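Local coordinates for major capsid protein (Faustovirus, PDB 5J7O), which builds the protein shell of a large double-stranded DNA virus as a double jelly-roll capsid subunit that assembles into trimers, at residues B[343-348]-B[367-372]; B[138-143]-B[151-156]; B[371-376]-B[508-513]. One frame throughout, in Å; residues are numbered along the deposited sequence.

Interaction 1 (B[343-348]-B[367-372]); sequences QTTVET and YNRYTT
Glu347 and Tyr367 meet through one hydrogen bond, Tyr367 OH to Glu347 OE1; the modelled 2.4 Å is very short and its exact length doubtful. The carboxylate oxygen lies in the ring plane at the phenol edge, while the carboxylate itself stands nearly upright to the ring, 86° between planes. Between the backbones, antiparallel hydrogen-bonded pairs join Thr344 with Thr372, Val346 with Tyr370 and Thr348 with Asn368, Val346 N to Tyr370 O being 2.8 Å; Thr345-Thr371 and Glu347-Arg369 are the non-hydrogen-bonded pairs between them. Arg369 runs extended on the Glu347 face, and its NE donates a nearly straight bond (169°) to Thr371 OG1, in the guanidinium plane. That same oxygen touches Thr345 CG2 at 3.2 Å, the two threonines lying side by side. Waters bridge the other face at both ends: one joins Thr344 OG1 to Thr372 OG1, whose stronger partner is Gly264 O of the second subunit, and one lies between Thr348 and Asn368 OD1. Tyr486 of the second subunit makes a cation-pi contact with Arg369. In the sheet, strand 341-351 has strand 149-158 as its other neighbour, and strand 364-375 has strand 503-521.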
loop_
_atom_site.group_PDB
_atom_site.type_symbol
_atom_site.label_atom_id
_atom_site.label_comp_id
_atom_site.label_asym_id
_atom_site.label_seq_id
_atom_site.Cartn_x
_atom_site.Cartn_y
_atom_site.Cartn_z
ATOM N N GLN B 343 4.091 23.935 -26.940
ATOM C CA GLN B 343 3.322 23.100 -27.854
ATOM C C GLN B 343 4.188 22.748 -29.056
ATOM O O GLN B 343 4.635 23.639 -29.785
ATOM C CB GLN B 343 2.046 23.817 -28.296
ATOM C CG GLN B 343 1.243 23.065 -29.344
ATOM C CD GLN B 343 -0.051 23.770 -29.697
ATOM O OE1 GLN B 343 -0.369 24.821 -29.144
ATOM N NE2 GLN B 343 -0.807 23.190 -30.620
ATOM N N THR B 344 4.428 21.455 -29.259
ATOM C CA THR B 344 5.204 20.956 -30.391
ATOM C C THR B 344 4.248 20.246 -31.342
ATOM O O THR B 344 3.694 19.195 -31.001
ATOM C CB THR B 344 6.314 20.016 -29.926
ATOM O OG1 THR B 344 7.299 20.757 -29.196
ATOM C CG2 THR B 344 6.975 19.338 -31.120
ATOM N N THR B 345 4.058 20.817 -32.529
ATOM C CA THR B 345 3.120 20.290 -33.512
ATOM C C THR B 345 3.836 20.001 -34.821
ATOM O O THR B 345 4.564 20.855 -35.342
ATOM C CB THR B 345 1.967 21.267 -33.756
ATOM O OG1 THR B 345 2.491 22.575 -34.012
ATOM C CG2 THR B 345 1.058 21.321 -32.552
ATOM N N VAL B 346 3.625 18.798 -35.349
ATOM C CA VAL B 346 4.078 18.417 -36.681
ATOM C C VAL B 346 2.852 18.079 -37.514
ATOM O O VAL B 346 2.016 17.269 -37.095
ATOM C CB VAL B 346 5.052 17.225 -36.640
ATOM C CG1 VAL B 346 5.389 16.772 -38.055
ATOM C CG2 VAL B 346 6.316 17.592 -35.883
ATOM N N GLU B 347 2.739 18.708 -38.680
ATOM C CA GLU B 347 1.669 18.430 -39.626
ATOM C C GLU B 347 2.280 17.951 -40.933
ATOM O O GLU B 347 3.233 18.556 -41.435
ATOM C CB GLU B 347 0.801 19.667 -39.871
ATOM C CG GLU B 347 0.059 20.160 -38.644
ATOM C CD GLU B 347 -0.531 21.542 -38.843
ATOM O OE1 GLU B 347 -1.754 21.648 -39.075
ATOM O OE2 GLU B 347 0.237 22.524 -38.778
ATOM N N THR B 348 1.738 16.866 -41.474
ATOM C CA THR B 348 2.156 16.335 -42.763
ATOM C C THR B 348 1.002 16.461 -43.747
ATOM O O THR B 348 -0.131 16.081 -43.433
ATOM C CB THR B 348 2.598 14.874 -42.647
ATOM O OG1 THR B 348 1.516 14.083 -42.141
ATOM C CG2 THR B 348 3.793 14.750 -41.713
ATOM N N TYR B 367 -3.913 14.074 -44.303
ATOM C CA TYR B 367 -3.383 15.041 -43.355
ATOM C C TYR B 367 -3.175 14.353 -42.015
ATOM O O TYR B 367 -4.007 13.548 -41.586
ATOM C CB TYR B 367 -4.325 16.249 -43.197
ATOM C CG TYR B 367 -3.992 17.157 -42.028
ATOM C CD1 TYR B 367 -3.111 18.222 -42.177
ATOM C CD2 TYR B 367 -4.567 16.953 -40.779
ATOM C CE1 TYR B 367 -2.810 19.053 -41.112
ATOM C CE2 TYR B 367 -4.268 17.774 -39.711
ATOM C CZ TYR B 367 -3.389 18.821 -39.881
ATOM O OH TYR B 367 -3.099 19.643 -38.817
ATOM N N ASN B 368 -2.061 14.671 -41.360
ATOM C CA ASN B 368 -1.759 14.153 -40.034
ATOM C C ASN B 368 -1.243 15.286 -39.162
ATOM O O ASN B 368 -0.487 16.141 -39.630
ATOM C CB ASN B 368 -0.719 13.025 -40.083
ATOM C CG ASN B 368 -1.263 11.756 -40.706
ATOM O OD1 ASN B 368 -1.432 11.668 -41.922
ATOM N ND2 ASN B 368 -1.530 10.757 -39.873
ATOM N N ARG B 369 -1.656 15.290 -37.898
ATOM C CA ARG B 369 -1.154 16.240 -36.915
ATOM C C ARG B 369 -0.657 15.479 -35.696
ATOM O O ARG B 369 -1.329 14.565 -35.210
ATOM C CB ARG B 369 -2.230 17.253 -36.504
ATOM C CG ARG B 369 -1.799 18.165 -35.363
ATOM C CD ARG B 369 -2.805 19.270 -35.105
ATOM N NE ARG B 369 -2.481 20.016 -33.892
ATOM C CZ ARG B 369 -3.062 21.157 -33.539
ATOM N NH1 ARG B 369 -3.998 21.695 -34.311
ATOM N NH2 ARG B 369 -2.704 21.765 -32.416
ATOM N N TYR B 370 0.524 15.856 -35.212
ATOM C CA TYR B 370 1.119 15.268 -34.018
ATOM C C TYR B 370 1.443 16.403 -33.060
ATOM O O TYR B 370 2.188 17.320 -33.418
ATOM C CB TYR B 370 2.382 14.473 -34.360
ATOM C CG TYR B 370 2.201 13.429 -35.443
ATOM C CD1 TYR B 370 1.981 12.096 -35.120
ATOM C CD2 TYR B 370 2.264 13.774 -36.789
ATOM C CE1 TYR B 370 1.820 11.138 -36.105
ATOM C CE2 TYR B 370 2.104 12.823 -37.780
ATOM C CZ TYR B 370 1.883 11.507 -37.433
ATOM O OH TYR B 370 1.725 10.559 -38.418
ATOM N N THR B 371 0.888 16.349 -31.849
ATOM C CA THR B 371 0.982 17.457 -30.905
ATOM C C THR B 371 1.405 16.949 -29.535
ATOM O O THR B 371 0.725 16.102 -28.948
ATOM C CB THR B 371 -0.351 18.204 -30.800
ATOM O OG1 THR B 371 -0.708 18.730 -32.083
ATOM C CG2 THR B 371 -0.245 19.345 -29.796
ATOM N N THR B 372 2.516 17.480 -29.027
ATOM C CA THR B 372 2.982 17.221 -27.673
ATOM C C THR B 372 3.086 18.537 -26.911
ATOM O O THR B 372 3.143 19.619 -27.502
ATOM C CB THR B 372 4.346 16.514 -27.663
ATOM O OG1 THR B 372 5.374 17.443 -28.026
ATOM C CG2 THR B 372 4.355 15.344 -28.634
HETATM O O HOH W 1 6.243 20.192 -26.531
HETATM O O HOH W 2 -0.199 13.454 -44.048
#

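Interaction 2 (B[138-143]-B[151-156]); sequences VVSATE and TLYTQS
Tyr153 lies against Ser140 and Thr142 along the length of its side chain. Its CB sits 3.8 Å from Ser140 OG. From there CD1 passes Ser140 O at 3.9 Å and CE1 comes to 3.6 Å from Thr142 OG1, both oxygens meeting the ring at its edge. At the tip, OH is joined to Thr142 OG1 through a water that bonds to both hydroxyls. Ser140 OG bonds to a second water that also lies within hydrogen-bonding distance of Tyr153 O, and Ser140 OG itself is bonded to the backbone N of Gly127. Ala141 and Leu152 lie on the other face, where Leu152 CD1 packs against Val139 CG1 at 3.8 Å and also reaches Ala141 CB. Beside them Val139 CG2 meets Thr154 CG2 at 3.7 Å. Paired backbone bonds link Val138 with Gln155, Ser140 with Tyr153 and Thr142 with Thr151; the last pair is uneven, Thr142 N to Thr151 O being 2.9 Å and Thr151 N to Thr142 O 3.3 Å. Hydrogen-bonded and non-hydrogen-bonded pairs alternate as in any antiparallel pairing, and since strands 138-142 and 149-158 follow one another through a short connection they form a beta hairpin within a mixed sheet.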
loop_
_atom_site.group_PDB
_atom_site.type_symbol
_atom_site.label_atom_id
_atom_site.label_comp_id
_atom_site.label_asym_id
_atom_site.label_seq_id
_atom_site.Cartn_x
_atom_site.Cartn_y
_atom_site.Cartn_z
ATOM N N VAL B 138 6.840 29.779 -33.885
ATOM C CA VAL B 138 7.982 29.570 -34.767
ATOM C C VAL B 138 7.619 28.445 -35.730
ATOM O O VAL B 138 7.249 27.345 -35.298
ATOM C CB VAL B 138 9.267 29.253 -33.983
ATOM C CG1 VAL B 138 9.025 28.169 -32.937
ATOM C CG2 VAL B 138 10.384 28.853 -34.931
ATOM N N VAL B 139 7.704 28.724 -37.029
ATOM C CA VAL B 139 7.239 27.808 -38.062
ATOM C C VAL B 139 8.375 27.542 -39.039
ATOM O O VAL B 139 9.047 28.477 -39.489
ATOM C CB VAL B 139 6.008 28.364 -38.806
ATOM C CG1 VAL B 139 5.632 27.460 -39.971
ATOM C CG2 VAL B 139 4.833 28.513 -37.852
ATOM N N SER B 140 8.592 26.266 -39.356
ATOM C CA SER B 140 9.516 25.849 -40.399
ATOM C C SER B 140 8.896 24.670 -41.133
ATOM O O SER B 140 7.837 24.165 -40.754
ATOM C CB SER B 140 10.890 25.479 -39.828
ATOM O OG SER B 140 10.782 24.485 -38.822
ATOM N N ALA B 141 9.569 24.220 -42.190
ATOM C CA ALA B 141 9.019 23.150 -43.009
ATOM C C ALA B 141 10.138 22.379 -43.693
ATOM O O ALA B 141 11.267 22.858 -43.823
ATOM C CB ALA B 141 8.039 23.694 -44.053
ATOM N N THR B 142 9.800 21.169 -44.136
ATOM C CA THR B 142 10.696 20.330 -44.925
ATOM C C THR B 142 9.950 19.879 -46.172
ATOM O O THR B 142 8.962 19.143 -46.077
ATOM C CB THR B 142 11.189 19.119 -44.127
ATOM O OG1 THR B 142 12.079 19.553 -43.090
ATOM C CG2 THR B 142 11.920 18.141 -45.042
ATOM N N GLU B 143 10.415 20.325 -47.335
ATOM C CA GLU B 143 9.815 19.901 -48.588
ATOM C C GLU B 143 10.188 18.455 -48.899
ATOM O O GLU B 143 11.170 17.912 -48.386
ATOM C CB GLU B 143 10.263 20.805 -49.737
ATOM C CG GLU B 143 9.814 22.252 -49.629
ATOM C CD GLU B 143 10.336 23.100 -50.774
ATOM O OE1 GLU B 143 11.113 22.572 -51.598
ATOM O OE2 GLU B 143 9.969 24.291 -50.852
ATOM N N THR B 151 6.000 18.624 -44.823
ATOM C CA THR B 151 6.073 18.452 -43.377
ATOM C C THR B 151 6.264 19.815 -42.725
ATOM O O THR B 151 7.276 20.483 -42.960
ATOM C CB THR B 151 7.210 17.505 -42.994
ATOM O OG1 THR B 151 7.026 16.247 -43.655
ATOM C CG2 THR B 151 7.226 17.280 -41.491
ATOM N N LEU B 152 5.299 20.216 -41.901
ATOM C CA LEU B 152 5.263 21.543 -41.299
ATOM C C LEU B 152 5.453 21.420 -39.793
ATOM O O LEU B 152 4.674 20.736 -39.119
ATOM C CB LEU B 152 3.943 22.245 -41.618
ATOM C CG LEU B 152 3.835 23.723 -41.238
ATOM C CD1 LEU B 152 4.646 24.584 -42.194
ATOM C CD2 LEU B 152 2.380 24.164 -41.208
ATOM N N TYR B 153 6.477 22.090 -39.269
ATOM C CA TYR B 153 6.792 22.086 -37.848
ATOM C C TYR B 153 6.389 23.422 -37.241
ATOM O O TYR B 153 6.821 24.478 -37.714
ATOM C CB TYR B 153 8.285 21.839 -37.612
ATOM C CG TYR B 153 8.853 20.632 -38.327
ATOM C CD1 TYR B 153 9.291 20.722 -39.642
ATOM C CD2 TYR B 153 8.970 19.409 -37.680
ATOM C CE1 TYR B 153 9.817 19.624 -40.298
ATOM C CE2 TYR B 153 9.497 18.305 -38.326
ATOM C CZ TYR B 153 9.920 18.420 -39.634
ATOM O OH TYR B 153 10.443 17.324 -40.283
ATOM N N THR B 154 5.573 23.376 -36.190
ATOM C CA THR B 154 5.146 24.579 -35.487
ATOM C C THR B 154 5.337 24.380 -33.993
ATOM O O THR B 154 4.941 23.348 -33.443
ATOM C CB THR B 154 3.681 24.919 -35.787
ATOM O OG1 THR B 154 3.463 24.908 -37.202
ATOM C CG2 THR B 154 3.332 26.297 -35.237
ATOM N N GLN B 155 5.946 25.368 -33.341
ATOM C CA GLN B 155 6.119 25.370 -31.896
ATOM C C GLN B 155 5.645 26.701 -31.334
ATOM O O GLN B 155 5.899 27.758 -31.919
ATOM C CB GLN B 155 7.579 25.115 -31.502
ATOM C CG GLN B 155 8.045 23.689 -31.750
ATOM C CD GLN B 155 9.473 23.454 -31.299
ATOM O OE1 GLN B 155 10.416 23.996 -31.875
ATOM N NE2 GLN B 155 9.640 22.644 -30.259
ATOM N N SER B 156 4.951 26.643 -30.200
ATOM C CA SER B 156 4.419 27.836 -29.562
ATOM C C SER B 156 4.292 27.578 -28.066
ATOM O O SER B 156 4.616 26.495 -27.571
ATOM C CB SER B 156 3.072 28.236 -30.175
ATOM O OG SER B 156 2.122 27.193 -30.048
HETATM O O HOH W 3 9.692 25.548 -36.807
HETATM O O HOH W 4 8.100 16.502 -45.981
HETATM O O HOH W 5 13.070 17.955 -41.578
#

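Interaction 3 (B[371-376]-B[508-513])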
loop_
_atom_site.group_PDB
_atom_site.type_symbol
_atom_site.label_atom_id
_atom_site.label_comp_id
_atom_site.label_asym_id
_atom_site.label_seq_id
_atom_site.Cartn_x
_atom_site.Cartn_y
_atom_site.Cartn_z
ATOM N N THR B 371 0.888 16.349 -31.849
ATOM C CA THR B 371 0.982 17.457 -30.905
ATOM C C THR B 371 1.405 16.949 -29.535
ATOM O O THR B 371 0.725 16.102 -28.948
ATOM C CB THR B 371 -0.351 18.204 -30.800
ATOM O OG1 THR B 371 -0.708 18.730 -32.083
ATOM C CG2 THR B 371 -0.245 19.345 -29.796
ATOM N N THR B 372 2.516 17.480 -29.027
ATOM C CA THR B 372 2.982 17.221 -27.673
ATOM C C THR B 372 3.086 18.537 -26.911
ATOM O O THR B 372 3.143 19.619 -27.502
ATOM C CB THR B 372 4.346 16.514 -27.663
ATOM O OG1 THR B 372 5.374 17.443 -28.026
ATOM C CG2 THR B 372 4.355 15.344 -28.634
ATOM N N TYR B 373 3.114 18.433 -25.583
ATOM C CA TYR B 373 3.227 19.593 -24.710
ATOM C C TYR B 373 4.327 19.355 -23.688
ATOM O O TYR B 373 4.431 18.267 -23.115
ATOM C CB TYR B 373 1.905 19.887 -23.993
ATOM C CG TYR B 373 0.724 20.033 -24.923
ATOM C CD1 TYR B 373 0.452 21.243 -25.550
ATOM C CD2 TYR B 373 -0.121 18.961 -25.174
ATOM C CE1 TYR B 373 -0.627 21.379 -26.402
ATOM C CE2 TYR B 373 -1.202 19.088 -26.024
ATOM C CZ TYR B 373 -1.451 20.297 -26.634
ATOM O OH TYR B 373 -2.527 20.427 -27.480
ATOM N N THR B 374 5.143 20.378 -23.459
ATOM C CA THR B 374 6.268 20.292 -22.530
ATOM C C THR B 374 6.209 21.465 -21.562
ATOM O O THR B 374 6.338 22.628 -22.000
ATOM C CB THR B 374 7.597 20.281 -23.281
ATOM O OG1 THR B 374 7.480 19.457 -24.448
ATOM C CG2 THR B 374 8.705 19.734 -22.392
ATOM N N PRO B 375 6.007 21.221 -20.266
ATOM C CA PRO B 375 6.038 22.322 -19.294
ATOM C C PRO B 375 7.349 23.091 -19.373
ATOM O O PRO B 375 8.427 22.510 -19.512
ATOM C CB PRO B 375 5.877 21.606 -17.948
ATOM C CG PRO B 375 5.130 20.359 -18.283
ATOM C CD PRO B 375 5.627 19.942 -19.642
ATOM N N THR B 376 7.247 24.417 -19.282
ATOM C CA THR B 376 8.363 25.308 -19.562
ATOM C C THR B 376 8.553 26.301 -18.426
ATOM O O THR B 376 7.583 26.859 -17.903
ATOM C CB THR B 376 8.139 26.062 -20.883
ATOM O OG1 THR B 376 7.943 25.118 -21.944
ATOM C CG2 THR B 376 9.334 26.940 -21.214
ATOM N N SER B 508 -4.979 12.547 -36.009
ATOM C CA SER B 508 -4.237 13.344 -35.045
ATOM C C SER B 508 -3.824 12.488 -33.858
ATOM O O SER B 508 -4.584 11.628 -33.403
ATOM C CB SER B 508 -5.058 14.547 -34.557
ATOM O OG SER B 508 -6.203 14.132 -33.831
ATOM N N GLN B 509 -2.605 12.725 -33.376
ATOM C CA GLN B 509 -2.121 12.205 -32.103
ATOM C C GLN B 509 -1.802 13.394 -31.211
ATOM O O GLN B 509 -0.929 14.201 -31.543
ATOM C CB GLN B 509 -0.871 11.340 -32.279
ATOM C CG GLN B 509 -1.062 10.064 -33.063
ATOM C CD GLN B 509 0.174 9.185 -33.022
ATOM O OE1 GLN B 509 1.301 9.678 -33.075
ATOM N NE2 GLN B 509 -0.032 7.878 -32.912
ATOM N N VAL B 510 -2.505 13.504 -30.088
ATOM C CA VAL B 510 -2.289 14.583 -29.132
ATOM C C VAL B 510 -1.892 13.968 -27.799
ATOM O O VAL B 510 -2.551 13.036 -27.320
ATOM C CB VAL B 510 -3.538 15.468 -28.976
ATOM C CG1 VAL B 510 -3.283 16.565 -27.952
ATOM C CG2 VAL B 510 -3.934 16.068 -30.314
ATOM N N MET B 511 -0.815 14.481 -27.210
ATOM C CA MET B 511 -0.418 14.050 -25.876
ATOM C C MET B 511 -1.503 14.410 -24.870
ATOM O O MET B 511 -1.803 15.590 -24.664
ATOM C CB MET B 511 0.908 14.699 -25.480
ATOM C CG MET B 511 1.334 14.379 -24.054
ATOM S SD MET B 511 2.467 15.592 -23.347
ATOM C CE MET B 511 3.934 15.307 -24.329
ATOM N N GLN B 512 -2.100 13.390 -24.256
ATOM C CA GLN B 512 -3.117 13.638 -23.241
ATOM C C GLN B 512 -2.488 13.871 -21.873
ATOM O O GLN B 512 -2.935 14.744 -21.122
ATOM C CB GLN B 512 -4.098 12.468 -23.187
ATOM C CG GLN B 512 -5.324 12.721 -22.325
ATOM C CD GLN B 512 -6.228 11.508 -22.225
ATOM O OE1 GLN B 512 -5.758 10.376 -22.111
ATOM N NE2 GLN B 512 -7.534 11.740 -22.269
ATOM N N ASN B 513 -1.443 13.114 -21.547
ATOM C CA ASN B 513 -0.698 13.296 -20.310
ATOM C C ASN B 513 0.632 12.571 -20.452
ATOM O O ASN B 513 0.824 11.755 -21.356
ATOM C CB ASN B 513 -1.482 12.779 -19.099
ATOM C CG ASN B 513 -0.987 13.366 -17.791
ATOM O OD1 ASN B 513 0.053 14.027 -17.747
ATOM N ND2 ASN B 513 -1.726 13.123 -16.715
#
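Thr371 and Val510 form a parallel bridge, the one place where neighbouring strands of this mixed sheet run the same way. Thr371 straddles the partner strand: its N bonds to Gln509 O, and its O accepts from Met511 N at 2.8 Å. On the side of Thr371 and Val510, Val510 CG2 approaches Thr371 CB at 4.2 Å. The pairing is short. Past Thr372 the strands separate, and strand 503-521 makes a classic beta bulge, with Gln512 and Asn513 both facing Asp481 on strand 473-490. Met511 reaches across where the backbones part: CG is anti to the backbone N (chi1 176°), and the chain bends at chi3 (-69°), which brings CE to 3.6 Å from Thr372 CB and 3.2 Å from Tyr373 O. Its sulphur accepts a weak, long hydrogen bond from Tyr373 N, 3.7 Å from N to SD. The ring of Tyr373 comes in edge first, with Met511 O in its plane and CE2 touching Val510 CG1 at 3.8 Å. Beyond the contact, Gln512 bonds to the Gln512 residues of both neighbouring subunits, and Val510 packs on Tyr486 of the second.

Overall arrangement
The three contacts follow one another across a single mixed sheet, in the order of strands 138-142, 149-158, 341-351, 364-375 and 503-521. Interaction 2 is a local hairpin and closes before interaction 1 opens; interaction 3 then joins strand 364-375 to a strand more than 130 residues later. Centres of interactions 1 and 2 lie about 9 Å apart, as do those of 1 and 3, which share Thr371 and Thr372. Interactions 2 and 3 are about 16 Å apart between centres and do not touch. Thr345 OG1 to Thr154 O and Arg369 O to Gln509 N, both probable hydrogen bonds, carry the sheet between them. All three touch the second subunit, placing this sheet at the trimer interface.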